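Local structure of 3-hydroxyisobutyrate dehydrogenase family protein (Geobacter sulfurreducens, 3PDU) at residues K235-Q238 with K239-R242; S122-K125 with K126-E129; N213-F216 with K217-Q221. The protein probably reduces succinic semialdehyde to gamma-hydroxybutyrate with an NADP cofactor, as a member of the beta-hydroxyacid dehydrogenase family. All blocks are in the same frame, centred on the assembly; numbering follows the deposited sequence. Where two conformers were deposited one is given.

Interaction 1 (K235-Q238 with K239-R242). With NAP (NADP nicotinamide-adenine-dinucleotide phosphate), chain I.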
# COMPACT_ATOMS: atom_id res chain seq x y z
N LYS A 235 -4.02 -19.95 0.38
CA LYS A 235 -4.71 -19.63 -0.87
C LYS A 235 -6.15 -19.18 -0.66
O LYS A 235 -6.66 -18.36 -1.42
CB LYS A 235 -4.67 -20.81 -1.86
CG LYS A 235 -5.38 -22.07 -1.35
CD LYS A 235 -5.11 -23.26 -2.28
CE LYS A 235 -5.78 -24.52 -1.75
NZ LYS A 235 -5.35 -25.73 -2.52
N HIS A 236 -6.83 -19.72 0.36
CA HIS A 236 -8.22 -19.33 0.60
C HIS A 236 -8.34 -18.00 1.32
O HIS A 236 -9.29 -17.24 1.10
CB HIS A 236 -9.00 -20.43 1.32
CG HIS A 236 -9.13 -21.68 0.50
ND1 HIS A 236 -9.23 -22.94 1.05
CD2 HIS A 236 -9.14 -21.86 -0.84
CE1 HIS A 236 -9.32 -23.83 0.09
NE2 HIS A 236 -9.26 -23.20 -1.07
N MET A 237 -7.36 -17.70 2.18
CA MET A 237 -7.30 -16.37 2.78
C MET A 237 -7.11 -15.33 1.67
O MET A 237 -7.74 -14.26 1.68
CB MET A 237 -6.15 -16.27 3.79
CG MET A 237 -5.98 -14.85 4.40
SD MET A 237 -7.21 -14.43 5.67
CE MET A 237 -8.50 -13.74 4.68
N GLN A 238 -6.24 -15.63 0.71
CA GLN A 238 -5.96 -14.66 -0.36
C GLN A 238 -7.22 -14.49 -1.22
O GLN A 238 -7.59 -13.38 -1.59
CB GLN A 238 -4.75 -15.09 -1.21
CG GLN A 238 -4.27 -13.99 -2.15
CD GLN A 238 -4.97 -14.03 -3.49
OE1 GLN A 238 -4.97 -15.06 -4.16
NE2 GLN A 238 -5.55 -12.90 -3.90
N LYS A 239 -7.87 -15.61 -1.53
CA LYS A 239 -9.18 -15.58 -2.20
C LYS A 239 -10.20 -14.68 -1.46
O LYS A 239 -10.92 -13.88 -2.09
CB LYS A 239 -9.72 -17.01 -2.36
CG LYS A 239 -11.10 -17.11 -3.02
CD LYS A 239 -12.23 -17.28 -2.01
CE LYS A 239 -12.02 -18.51 -1.11
NZ LYS A 239 -13.11 -18.60 -0.08
N ASP A 240 -10.27 -14.79 -0.13
CA ASP A 240 -11.23 -13.95 0.62
C ASP A 240 -10.91 -12.46 0.54
O ASP A 240 -11.81 -11.62 0.42
CB ASP A 240 -11.33 -14.39 2.08
CG ASP A 240 -11.99 -15.76 2.25
OD1 ASP A 240 -12.52 -16.30 1.25
OD2 ASP A 240 -11.97 -16.29 3.38
N LEU A 241 -9.62 -12.13 0.62
CA LEU A 241 -9.21 -10.73 0.44
C LEU A 241 -9.51 -10.23 -0.98
O LEU A 241 -10.02 -9.12 -1.17
CB LEU A 241 -7.72 -10.56 0.77
CG LEU A 241 -7.39 -10.60 2.27
CD1 LEU A 241 -5.89 -10.76 2.57
CD2 LEU A 241 -7.92 -9.34 2.96
N ARG A 242 -9.17 -11.03 -1.98
CA ARG A 242 -9.56 -10.73 -3.37
C ARG A 242 -11.05 -10.36 -3.43
O ARG A 242 -11.44 -9.32 -3.99
CB ARG A 242 -9.28 -11.95 -4.27
CG ARG A 242 -10.06 -12.00 -5.60
CD ARG A 242 -10.23 -13.46 -6.07
NE ARG A 242 -8.96 -14.18 -5.99
CZ ARG A 242 -8.83 -15.51 -5.99
NH1 ARG A 242 -9.91 -16.28 -6.07
NH2 ARG A 242 -7.63 -16.06 -5.89
PA NAP I . -10.11 -27.20 0.96
O1A NAP I . -9.15 -26.63 -0.00
O2A NAP I . -9.51 -28.16 1.91
O5B NAP I . -11.36 -27.86 0.23
C5B NAP I . -11.97 -27.33 -0.92
C4B NAP I . -13.08 -28.30 -1.34
O4B NAP I . -13.65 -27.84 -2.56
C3B NAP I . -12.56 -29.72 -1.62
O3B NAP I . -13.60 -30.63 -1.31
C2B NAP I . -12.37 -29.71 -3.13
O2B NAP I . -12.50 -30.95 -3.78
C1B NAP I . -13.54 -28.84 -3.53
N9A NAP I . -13.37 -28.23 -4.86
C8A NAP I . -12.47 -27.28 -5.26
N7A NAP I . -12.71 -27.03 -6.57
C5A NAP I . -13.74 -27.78 -6.99
C6A NAP I . -14.39 -27.90 -8.22
N6A NAP I . -14.00 -27.16 -9.26
N1A NAP I . -15.43 -28.79 -8.33
C2A NAP I . -15.84 -29.54 -7.25
N3A NAP I . -15.19 -29.42 -6.04
C4A NAP I . -14.16 -28.55 -5.92
O3 NAP I . -10.77 -25.93 1.69
PN NAP I . -11.51 -25.72 3.09
O1N NAP I . -10.53 -25.13 4.03
O2N NAP I . -12.29 -26.95 3.40
O5D NAP I . -12.49 -24.55 2.62
C5D NAP I . -13.77 -24.77 2.07
C4D NAP I . -14.50 -23.44 2.13
O4D NAP I . -14.64 -23.03 3.48
C3D NAP I . -13.69 -22.34 1.46
O3D NAP I . -14.60 -21.42 0.88
C2D NAP I . -12.97 -21.65 2.60
O2D NAP I . -12.64 -20.30 2.30
C1D NAP I . -14.06 -21.76 3.66
N1N NAP I . -13.61 -21.68 5.05
C2N NAP I . -12.46 -22.29 5.46
C3N NAP I . -12.08 -22.22 6.81
C7N NAP I . -10.83 -22.91 7.30
O7N NAP I . -10.30 -22.50 8.53
N7N NAP I . -10.21 -23.86 6.59
C4N NAP I . -12.89 -21.53 7.71
C5N NAP I . -14.07 -20.93 7.28
C6N NAP I . -14.43 -21.03 5.95
P2B NAP I . -11.20 -31.86 -4.06
O1X NAP I . -11.55 -32.68 -5.26
O2X NAP I . -10.00 -30.96 -4.30
O3X NAP I . -10.93 -32.72 -2.86
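Gln238 and Arg242, one turn apart on helix 234-251, both set CG anti to the backbone N, and a bend at chi2 (-89°) then swings the Gln238 amide toward the guanidinium. OE1 of Gln238 accepts a weak hydrogen bond from NH2 of Arg242 at 3.3 Å. The two flat groups stand 59° apart, so they do not stack. One face of the Arg242 guanidinium lies over CA of Lys239, which is 3.8 Å above its plane and over its centre. Stronger partners lie outside: Arg269 donates to OE1 of Gln238, and Asp249 of the second subunit takes both a salt bridge from Arg242 NE and a hydrogen bond from Gln238 NE2. Arg242 NH2 also lies close to Arg269 NH1, like charges that this Asp249 carboxylate probably offsets.

Next along the helix, Lys239 turns to the cofactor. Its chain is kinked at chi2 and chi3, which brings the ammonium to the nicotinamide ribose. NZ of Lys239 gives a hydrogen bond to O2D of NADP at 3.0 Å and a weak one to O3D at 3.3 Å. NZ of Lys239 also forms a salt bridge to OD1 of Asp240 at 2.7 Å, meeting the oxygen on its syn side. Thr96 O accepts from it as well, while OD2 of Asp240 is held by Asn175, which probably steadies the acid beside the lysine.

Met237 bends at chi2 and chi3 and brings CE to 4.1 Å from CG of Leu241, with CB of Asp240 also beside it. Regular i to i+4 backbone bonds run beneath all of this, the one from Arg242 N to Gln238 O nearly straight at 175°. Around the turn, Met237 and Leu241 pack on Phe265 of helix 256-270, and Met237 also reaches Met178 on helix 166-194.

Interaction 2 (S122-K125 with K126-E129); sequences SGTK and KPAE. With NAP (NADP nicotinamide-adenine-dinucleotide phosphate), chain I.
Lys125 and Glu129 clasp each other across the first turn of helix 125-130, where the chain leaves strand 115-122 of the Rossmann-type cofactor domain. The lysine can be followed outward atom by atom. CB of Lys125 stays against the backbone, 3.1 Å from N of Lys126. CG of Lys125, anti to the backbone N, is already near the acid, 3.7 Å from OE2 of Glu129. CD of Lys125 passes OE2 of Glu129 at 4.1 Å. The bends at chi3 (97°) and chi4 keep CE of Lys125 3.9 Å from Glu129 OE2 and turn NZ back toward it. NZ of Lys125 closes the loop with a hydrogen-bonded salt bridge to OE2 of Glu129 at 2.9 Å, meeting it from the syn side and 26° out of the carboxylate plane. Glu129 helps from its own end: its extended chain lies along the carbonyl O of Lys125, the very oxygen that accepts the bond from Glu129 N. This pairing is on the outer surface, and the neighbouring Lys126 has its own salt bridge, to Asp130.

Thr124 sits at the N-cap, yet its side chain makes no capping bond. It faces the cofactor instead, with OG1 directed at the nicotinamide carboxamide O7N; the modelled separation is too short for that oxygen's position to be trusted in detail. The carbonyl O of Thr124 does the helical work, accepting from Ala128 N at 3.0 Å. The Pro127 ring packs against Thr124 and Gly123 and reaches Leu133 of strand 133-139; Gly123, with a positive phi of 133°, brings its CA to 4.1 Å from Pro127 CB. Ala128 and Glu129 rest on Pro15 of helix 13-23. The other branch of the threonine, CG2 of Thr124, leans on the proline ring at 3.9 Å from CD of Pro127.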
# COMPACT_ATOMS: atom_id res chain seq x y z
N SER A 122 -17.68 -18.66 10.32
CA SER A 122 -16.47 -18.12 10.91
C SER A 122 -15.95 -19.17 11.89
O SER A 122 -16.70 -19.67 12.73
CB SER A 122 -16.79 -16.79 11.62
OG SER A 122 -15.63 -16.23 12.21
N GLY A 123 -14.68 -19.53 11.77
CA GLY A 123 -14.13 -20.64 12.54
C GLY A 123 -13.33 -21.55 11.61
O GLY A 123 -13.74 -21.78 10.48
N THR A 124 -12.20 -22.05 12.09
CA THR A 124 -11.25 -22.77 11.24
C THR A 124 -11.35 -24.28 11.47
O THR A 124 -12.39 -24.78 11.88
CB THR A 124 -9.78 -22.19 11.41
OG1 THR A 124 -8.89 -22.81 10.49
CG2 THR A 124 -9.27 -22.41 12.81
N LYS A 125 -10.28 -25.01 11.16
CA LYS A 125 -10.28 -26.46 11.25
C LYS A 125 -10.73 -27.04 12.61
O LYS A 125 -11.59 -27.92 12.66
CB LYS A 125 -8.89 -27.01 10.90
CG LYS A 125 -8.84 -28.54 10.85
CD LYS A 125 -7.54 -29.03 10.26
CE LYS A 125 -6.53 -29.40 11.32
NZ LYS A 125 -6.79 -30.75 11.91
N LYS A 126 -10.13 -26.58 13.70
CA LYS A 126 -10.51 -27.12 15.02
C LYS A 126 -11.99 -26.87 15.36
O LYS A 126 -12.69 -27.79 15.79
CB LYS A 126 -9.59 -26.58 16.12
CG LYS A 126 -10.01 -27.01 17.52
CD LYS A 126 -8.92 -26.77 18.55
CE LYS A 126 -9.48 -26.85 19.98
NZ LYS A 126 -10.10 -28.18 20.27
N PRO A 127 -12.48 -25.63 15.19
CA PRO A 127 -13.92 -25.39 15.36
C PRO A 127 -14.81 -26.28 14.47
O PRO A 127 -15.87 -26.70 14.92
CB PRO A 127 -14.08 -23.90 15.00
CG PRO A 127 -12.76 -23.30 15.40
CD PRO A 127 -11.72 -24.37 15.05
N ALA A 128 -14.39 -26.56 13.24
CA ALA A 128 -15.16 -27.44 12.38
C ALA A 128 -15.22 -28.83 13.02
O ALA A 128 -16.30 -29.42 13.11
CB ALA A 128 -14.54 -27.52 11.00
N GLU A 129 -14.07 -29.32 13.48
CA GLU A 129 -14.01 -30.62 14.15
C GLU A 129 -14.88 -30.66 15.40
O GLU A 129 -15.61 -31.62 15.63
CB GLU A 129 -12.56 -30.97 14.52
CG GLU A 129 -11.68 -31.35 13.34
CD GLU A 129 -10.19 -31.29 13.67
OE1 GLU A 129 -9.82 -30.86 14.79
OE2 GLU A 129 -9.38 -31.67 12.80
PA NAP I . -10.11 -27.20 0.96
O1A NAP I . -9.15 -26.63 -0.00
O2A NAP I . -9.51 -28.16 1.91
O5B NAP I . -11.36 -27.86 0.23
C5B NAP I . -11.97 -27.33 -0.92
C4B NAP I . -13.08 -28.30 -1.34
O4B NAP I . -13.65 -27.84 -2.56
C3B NAP I . -12.56 -29.72 -1.62
O3B NAP I . -13.60 -30.63 -1.31
C2B NAP I . -12.37 -29.71 -3.13
O2B NAP I . -12.50 -30.95 -3.78
C1B NAP I . -13.54 -28.84 -3.53
N9A NAP I . -13.37 -28.23 -4.86
C8A NAP I . -12.47 -27.28 -5.26
N7A NAP I . -12.71 -27.03 -6.57
C5A NAP I . -13.74 -27.78 -6.99
C6A NAP I . -14.39 -27.90 -8.22
N6A NAP I . -14.00 -27.16 -9.26
N1A NAP I . -15.43 -28.79 -8.33
C2A NAP I . -15.84 -29.54 -7.25
N3A NAP I . -15.19 -29.42 -6.04
C4A NAP I . -14.16 -28.55 -5.92
O3 NAP I . -10.77 -25.93 1.69
PN NAP I . -11.51 -25.72 3.09
O1N NAP I . -10.53 -25.13 4.03
O2N NAP I . -12.29 -26.95 3.40
O5D NAP I . -12.49 -24.55 2.62
C5D NAP I . -13.77 -24.77 2.07
C4D NAP I . -14.50 -23.44 2.13
O4D NAP I . -14.64 -23.03 3.48
C3D NAP I . -13.69 -22.34 1.46
O3D NAP I . -14.60 -21.42 0.88
C2D NAP I . -12.97 -21.65 2.60
O2D NAP I . -12.64 -20.30 2.30
C1D NAP I . -14.06 -21.76 3.66
N1N NAP I . -13.61 -21.68 5.05
C2N NAP I . -12.46 -22.29 5.46
C3N NAP I . -12.08 -22.22 6.81
C7N NAP I . -10.83 -22.91 7.30
O7N NAP I . -10.30 -22.50 8.53
N7N NAP I . -10.21 -23.86 6.59
C4N NAP I . -12.89 -21.53 7.71
C5N NAP I . -14.07 -20.93 7.28
C6N NAP I . -14.43 -21.03 5.95
P2B NAP I . -11.20 -31.86 -4.06
O1X NAP I . -11.55 -32.68 -5.26
O2X NAP I . -10.00 -30.96 -4.30
O3X NAP I . -10.93 -32.72 -2.86

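Interaction 3 (N213-F216 with K217-Q221); sequences NPMF and KGKGQ
An asparagine N-cap starts helix 214-225: the backbone O of Asn213 takes Lys217 N and its side chain caps Phe216 N. OD1 of Asn213 accepts from N of Phe216 at 2.8 Å, the donor standing 42° out of the amide plane. With chi1 at 64° the amide also swings over the Phe216 ring, putting ND2 of Asn213 about 3.3 Å above one face, toward the rim. ND2 donates to the carbonyl of Met211, so both ends of the amide are engaged. The bond from Lys217 N to Asn213 O is 3.2 Å long, and Pro214, Met215 and Phe216 continue the ladder to Gly218, Lys219 and Gly220. CG of Lys219 lies 3.2 Å from O of Met215 and 3.8 Å from CG of Met215 before the chain turns off to a salt bridge with Asp277. Phe216 packs on Leu185 of helix 166-194 and on Met181 of the third subunit, whose Ala210 touches Pro214. The chemistry is therefore split: polar groups of the cap settle amide hydrogens of the first turn, while the apolar side chains of Met215 and Phe216 pack both on helix 166-194 and on the third subunit.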
# COMPACT_ATOMS: atom_id res chain seq x y z
N ASN A 213 -6.01 -11.69 21.90
CA ASN A 213 -7.02 -12.55 21.28
C ASN A 213 -6.47 -13.94 20.99
O ASN A 213 -5.25 -14.13 20.89
CB ASN A 213 -7.53 -11.92 19.98
CG ASN A 213 -6.46 -11.78 18.93
OD1 ASN A 213 -6.21 -12.71 18.16
ND2 ASN A 213 -5.81 -10.62 18.89
N PRO A 214 -7.37 -14.92 20.86
CA PRO A 214 -6.93 -16.31 20.63
C PRO A 214 -6.14 -16.51 19.33
O PRO A 214 -5.22 -17.34 19.30
CB PRO A 214 -8.25 -17.09 20.59
CG PRO A 214 -9.18 -16.29 21.44
CD PRO A 214 -8.80 -14.84 21.18
N MET A 215 -6.48 -15.79 18.27
CA MET A 215 -5.76 -15.94 17.01
C MET A 215 -4.29 -15.56 17.15
O MET A 215 -3.41 -16.26 16.65
CB MET A 215 -6.43 -15.14 15.88
CG MET A 215 -5.65 -15.16 14.55
SD MET A 215 -6.40 -14.05 13.34
CE MET A 215 -4.98 -13.44 12.44
N PHE A 216 -4.01 -14.45 17.83
CA PHE A 216 -2.62 -14.06 18.08
C PHE A 216 -1.89 -15.12 18.90
O PHE A 216 -0.73 -15.43 18.64
CB PHE A 216 -2.55 -12.73 18.83
CG PHE A 216 -2.71 -11.53 17.95
CD1 PHE A 216 -3.05 -11.66 16.62
CD2 PHE A 216 -2.52 -10.25 18.47
CE1 PHE A 216 -3.21 -10.55 15.81
CE2 PHE A 216 -2.67 -9.14 17.67
CZ PHE A 216 -3.02 -9.28 16.33
N LYS A 217 -2.56 -15.66 19.91
CA LYS A 217 -1.93 -16.68 20.74
C LYS A 217 -1.54 -17.92 19.93
O LYS A 217 -0.42 -18.42 20.02
CB LYS A 217 -2.85 -17.05 21.92
CG LYS A 217 -2.42 -18.30 22.67
CD LYS A 217 -3.16 -18.41 24.01
CE LYS A 217 -2.74 -17.31 24.97
NZ LYS A 217 -3.44 -17.39 26.28
N GLY A 218 -2.48 -18.42 19.13
CA GLY A 218 -2.25 -19.61 18.33
C GLY A 218 -1.32 -19.41 17.14
O GLY A 218 -0.37 -20.18 16.94
N LYS A 219 -1.57 -18.38 16.35
CA LYS A 219 -0.72 -18.13 15.18
C LYS A 219 0.68 -17.70 15.62
O LYS A 219 1.66 -17.99 14.94
CB LYS A 219 -1.34 -17.09 14.24
CG LYS A 219 -2.75 -17.43 13.73
CD LYS A 219 -2.83 -18.85 13.12
CE LYS A 219 -4.22 -19.12 12.51
NZ LYS A 219 -4.31 -20.51 11.94
N GLY A 220 0.76 -17.01 16.75
CA GLY A 220 2.05 -16.58 17.28
C GLY A 220 3.00 -17.74 17.48
O GLY A 220 4.20 -17.64 17.21
N GLN A 221 2.47 -18.87 17.95
CA GLN A 221 3.31 -20.04 18.15
C GLN A 221 3.82 -20.61 16.83
O GLN A 221 4.93 -21.14 16.78
CB GLN A 221 2.58 -21.11 18.96
CG GLN A 221 2.39 -20.72 20.43
CD GLN A 221 3.71 -20.39 21.13
OE1 GLN A 221 4.68 -21.16 21.06
NE2 GLN A 221 3.75 -19.24 21.82

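All three are local contacts within a continuous run of chain, along or at the start of a helix, but they sit differently. Interaction 1 is buried in the first two turns of helix 234-251, interaction 2 lies at the surface where a helix starts, and interaction 3 is partly buried at another helix start. Interactions 1 and 2 are far apart in the chain yet both touch NADP, the first at the ribose and the second at the carboxamide, with centres about 17 Å apart. Interaction 3 does not touch the cofactor and faces another subunit. Charge is used accordingly: inward on sugar hydroxyls in 1, outward as a surface pair in 2, whereas 3 is led by an uncharged amide cap, its Lys219 charge being paired outside with Asp277.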